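Local coordinates for probable transcriptional regulatory protein, Rv1404 (Mycobacterium tuberculosis, PDB 2NYX) that probably binds DNA as a transcription factor of the MarR family, which typically works as a dimer with winged helix-turn-helix DNA-binding lobes, at the interface of chains A and B. Sequence-based numbering; all coordinates share one arbitrary frame. Chains: chain A/B, Probable transcriptional regulatory protein, Rv1404.

Contact 1: the interface of chains A and B. Residues chain A 21-22, 24-26, 28, 143, 146; chain B 28, 32, 120, 124.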
# COMPACT_ATOMS: atom_id res chain seq x y z
N LEU A 21 6.63 -10.44 8.14
CA LEU A 21 6.54 -9.05 7.71
C LEU A 21 6.12 -8.91 6.25
O LEU A 21 5.38 -7.99 5.89
CB LEU A 21 7.87 -8.33 7.96
CG LEU A 21 8.10 -7.83 9.38
CD1 LEU A 21 9.57 -7.66 9.62
CD2 LEU A 21 7.38 -6.54 9.63
N LEU A 22 6.58 -9.84 5.42
CA LEU A 22 6.19 -9.88 4.01
C LEU A 22 4.68 -10.09 3.83
O LEU A 22 4.04 -9.35 3.09
CB LEU A 22 6.98 -10.95 3.26
CG LEU A 22 6.79 -11.03 1.75
CD1 LEU A 22 7.09 -9.69 1.04
CD2 LEU A 22 7.68 -12.14 1.18
N ALA A 24 2.42 -9.53 6.16
CA ALA A 24 1.84 -8.31 6.73
C ALA A 24 1.84 -7.15 5.74
O ALA A 24 0.90 -6.37 5.70
CB ALA A 24 2.55 -7.90 8.01
N SER A 25 2.91 -7.05 4.94
CA SER A 25 3.03 -5.99 3.95
C SER A 25 1.98 -6.11 2.83
O SER A 25 1.49 -5.09 2.32
CB SER A 25 4.44 -5.95 3.36
OG SER A 25 4.63 -7.02 2.47
N ARG A 26 1.64 -7.35 2.47
CA ARG A 26 0.57 -7.62 1.53
C ARG A 26 -0.80 -7.22 2.06
O ARG A 26 -1.65 -6.74 1.31
CB ARG A 26 0.54 -9.10 1.16
CG ARG A 26 1.60 -9.49 0.19
CD ARG A 26 1.30 -10.82 -0.42
NE ARG A 26 2.22 -11.10 -1.50
CZ ARG A 26 2.21 -12.21 -2.22
NH1 ARG A 26 1.32 -13.15 -1.96
NH2 ARG A 26 3.10 -12.39 -3.19
N LEU A 28 -1.30 -4.81 4.23
CA LEU A 28 -1.36 -3.35 4.27
C LEU A 28 -1.57 -2.76 2.88
O LEU A 28 -2.31 -1.77 2.72
CB LEU A 28 -0.11 -2.76 4.93
CG LEU A 28 0.04 -3.10 6.42
CD1 LEU A 28 1.48 -3.03 6.83
CD2 LEU A 28 -0.80 -2.18 7.29
N LEU A 143 5.77 -3.60 14.42
CA LEU A 143 5.90 -2.67 13.30
C LEU A 143 6.69 -1.41 13.69
O LEU A 143 7.31 -0.78 12.84
CB LEU A 143 4.53 -2.28 12.77
CG LEU A 143 3.69 -3.35 12.08
CD1 LEU A 143 2.41 -2.70 11.60
CD2 LEU A 143 4.41 -3.99 10.90
N PHE A 146 10.38 -2.52 13.66
CA PHE A 146 10.82 -2.58 12.28
C PHE A 146 11.13 -1.19 11.73
O PHE A 146 12.14 -0.99 11.05
CB PHE A 146 9.77 -3.30 11.43
CG PHE A 146 10.05 -3.29 9.95
CD1 PHE A 146 9.44 -2.36 9.12
CD2 PHE A 146 10.93 -4.22 9.39
CE1 PHE A 146 9.70 -2.35 7.77
CE2 PHE A 146 11.19 -4.22 8.03
CZ PHE A 146 10.58 -3.28 7.21
N LEU B 28 6.72 0.21 6.32
CA LEU B 28 6.43 -1.01 5.60
C LEU B 28 5.67 -0.68 4.32
O LEU B 28 5.99 -1.21 3.26
CB LEU B 28 5.61 -1.99 6.43
CG LEU B 28 6.13 -3.43 6.52
CD1 LEU B 28 4.99 -4.39 6.84
CD2 LEU B 28 6.91 -3.88 5.28
N SER B 32 6.69 -1.27 0.51
CA SER B 32 5.80 -2.00 -0.38
C SER B 32 5.53 -1.21 -1.65
O SER B 32 5.66 -1.74 -2.75
CB SER B 32 4.50 -2.34 0.33
OG SER B 32 4.75 -3.07 1.52
N ARG B 120 10.87 -6.78 -2.47
CA ARG B 120 10.40 -6.29 -1.19
C ARG B 120 10.97 -7.15 -0.06
O ARG B 120 11.35 -6.62 0.99
CB ARG B 120 8.88 -6.26 -1.14
CG ARG B 120 8.30 -5.55 0.09
CD ARG B 120 6.79 -5.70 0.16
NE ARG B 120 6.18 -5.25 -1.09
CZ ARG B 120 4.90 -5.40 -1.41
NH1 ARG B 120 4.05 -5.99 -0.58
NH2 ARG B 120 4.47 -4.93 -2.57
N ILE B 124 13.14 -6.02 3.20
CA ILE B 124 12.65 -6.31 4.53
C ILE B 124 13.74 -6.96 5.38
O ILE B 124 14.00 -6.50 6.48
CB ILE B 124 11.32 -7.11 4.53
CG1 ILE B 124 10.17 -6.21 4.05
CG2 ILE B 124 11.00 -7.69 5.92
CD1 ILE B 124 8.82 -6.91 3.81

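Contact 2: the interface of chains A and B. Residues chain A 24, 131, 135, 139, 143; chain B 21, 142-143, 145-146.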
# COMPACT_ATOMS: atom_id res chain seq x y z
N ALA A 24 2.42 -9.53 6.16
CA ALA A 24 1.84 -8.31 6.73
C ALA A 24 1.84 -7.15 5.74
O ALA A 24 0.90 -6.37 5.70
CB ALA A 24 2.55 -7.90 8.01
N MSE A 131 -8.69 -9.30 16.56
CA MSE A 131 -7.53 -9.72 17.32
C MSE A 131 -7.73 -9.55 18.81
O MSE A 131 -8.41 -8.62 19.26
CB MSE A 131 -6.30 -8.93 16.90
CG MSE A 131 -5.91 -9.09 15.46
SE MSE A 131 -4.72 -7.64 14.96
CE MSE A 131 -2.97 -8.33 15.73
N GLU A 135 -2.50 -9.28 21.16
CA GLU A 135 -1.97 -9.38 19.80
C GLU A 135 -1.91 -8.00 19.16
O GLU A 135 -0.95 -7.65 18.49
CB GLU A 135 -2.84 -10.31 18.95
CG GLU A 135 -2.85 -11.78 19.37
CD GLU A 135 -4.09 -12.53 18.83
OE1 GLU A 135 -4.90 -11.93 18.06
OE2 GLU A 135 -4.27 -13.73 19.17
N LEU A 139 1.45 -6.17 17.84
CA LEU A 139 1.53 -5.74 16.45
C LEU A 139 2.10 -4.32 16.33
O LEU A 139 2.96 -4.06 15.50
CB LEU A 139 0.16 -5.86 15.79
CG LEU A 139 -0.04 -5.99 14.27
CD1 LEU A 139 -0.65 -4.74 13.70
CD2 LEU A 139 1.23 -6.39 13.50
N LEU A 143 5.77 -3.60 14.42
CA LEU A 143 5.90 -2.67 13.30
C LEU A 143 6.69 -1.41 13.69
O LEU A 143 7.31 -0.78 12.84
CB LEU A 143 4.53 -2.28 12.77
CG LEU A 143 3.69 -3.35 12.08
CD1 LEU A 143 2.41 -2.70 11.60
CD2 LEU A 143 4.41 -3.99 10.90
N LEU B 21 -1.27 2.22 14.79
CA LEU B 21 -0.99 1.39 13.62
C LEU B 21 -0.85 2.16 12.31
O LEU B 21 -0.11 1.73 11.44
CB LEU B 21 -2.09 0.34 13.48
CG LEU B 21 -1.87 -1.15 13.77
CD1 LEU B 21 -0.60 -1.45 14.57
CD2 LEU B 21 -3.12 -1.72 14.43
N ALA B 142 2.62 -12.02 16.79
CA ALA B 142 1.81 -10.81 16.58
C ALA B 142 1.50 -10.52 15.10
O ALA B 142 0.36 -10.19 14.75
CB ALA B 142 2.48 -9.60 17.24
N LEU B 143 2.50 -10.63 14.24
CA LEU B 143 2.32 -10.42 12.80
C LEU B 143 1.38 -11.45 12.17
O LEU B 143 0.57 -11.11 11.33
CB LEU B 143 3.67 -10.42 12.09
CG LEU B 143 4.55 -9.19 12.33
CD1 LEU B 143 6.00 -9.52 12.01
CD2 LEU B 143 4.09 -7.99 11.54
N ALA B 145 -1.00 -13.13 13.75
CA ALA B 145 -2.34 -12.83 14.23
C ALA B 145 -2.98 -11.72 13.40
O ALA B 145 -4.18 -11.76 13.11
CB ALA B 145 -2.29 -12.46 15.70
N PHE B 146 -2.17 -10.75 12.99
CA PHE B 146 -2.62 -9.68 12.10
C PHE B 146 -3.09 -10.21 10.75
O PHE B 146 -4.16 -9.83 10.27
CB PHE B 146 -1.51 -8.66 11.91
CG PHE B 146 -1.85 -7.55 10.96
CD1 PHE B 146 -2.98 -6.76 11.17
CD2 PHE B 146 -1.03 -7.27 9.88
CE1 PHE B 146 -3.28 -5.70 10.28
CE2 PHE B 146 -1.31 -6.22 9.00
CZ PHE B 146 -2.43 -5.44 9.20

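Contact 1: the interface of chains A and B
The hydroxyl OG of A:Ser25 meets the guanidinium of B:Arg120 at 3.3 Å from NH1. The bond is long but nearly straight, 167° at the hydrogen. OG lies at the edge of the guanidinium, in its plane. The same hydroxyl gives its own hydrogen to the carbonyl O of A:Leu22, one turn back in the helix. OG stands between the backbone N and the carbonyl carbon (chi1 74°), which lets it serve both partners. The B:Arg120 chain bends at chi3 (-54°) to bring its head round to A:Ser25. B:Ser32 CB sits over the centre of one guanidinium face, 3.5 Å above the plane, and so backs the group from its own chain. A:Arg26 NE is 5.5 Å from B:Arg120 NH1, a like-charge pair that may mildly oppose the approach. B:Leu28 fills the apolar middle. Its CD1 touches A:Leu28 CD1 at 3.8 Å, and the two side chains cross at about a right angle. Its CD2 packs on A:Ser25 CB at 3.7 Å, and its CG meets the A:Phe146 ring at CE1. B:Ile124 places CG2 against A:Leu21 CB at 3.8 Å, while its CD1 reaches the backbone of A:Leu22. Helices 14-39 and 133-149 of chain A here meet helices 26-39 and 107-128 of chain B, in the helical dimerisation region expected of a MarR protein.

Contact 2: the interface of chains A and B
A:Leu139 pushes its side chain into a chain B surface formed by B:Leu21, B:Leu143 and B:Phe146. Its backbone N and CA lie against the methyl of B:Ala142, with CB of that alanine 3.6 Å from N. From CB, the chain runs to CG roughly anti to the backbone N (chi1 -157°). CG then rests 3.9 Å from B:Phe146 CB. Beyond it the two methyls part. CD1 stands 3.9 Å above one face of the B:Phe146 ring, offset toward the rim. It also meets B:Leu21 CD1 at 3.4 Å, tighter than a usual van der Waals contact, with the two side chains at about a right angle. CD2 turns to B:Leu143 CD2 at 3.8 Å. That B:Leu143 methyl also packs on A:Ala24 CB, so it bridges two chain A helices. The selenomethionine A:Met131 bends at chi3 (80°) and lays its CE methyl 3.7 Å from the backbone N of B:Phe146. A:Glu135 runs alongside B:Ala145, whose CB is 3.6 Å from the carboxylate OE1. This is a van der Waals contact of a methyl with a carboxylate oxygen, and no polar bond joins the chains in this patch. Helix 133-149 of chain A packs here on helix 139-150 of chain B, with helix 14-39 of chain A and helix 16-24 of chain B alongside. The site belongs to the terminal helical bundle that joins the two subunits.

Contact 1 and contact 2 are neighbouring parts of one chain A-chain B interface, with C-alpha centres about 11 Å apart. They share A:Ala24 and A:Leu143, which sit on helices 14-39 and 133-149. These two helices therefore carry the packing from one patch to the next. Contact 1 adds a polar grip to its apolar core, whereas contact 2 is held by apolar packing. The interface is not an exact two-fold, so the two chains offer different surroundings to equivalent residues. Together the contacts suit the intertwined dimer typical of MarR regulators, although the structure alone does not prove the state in solution.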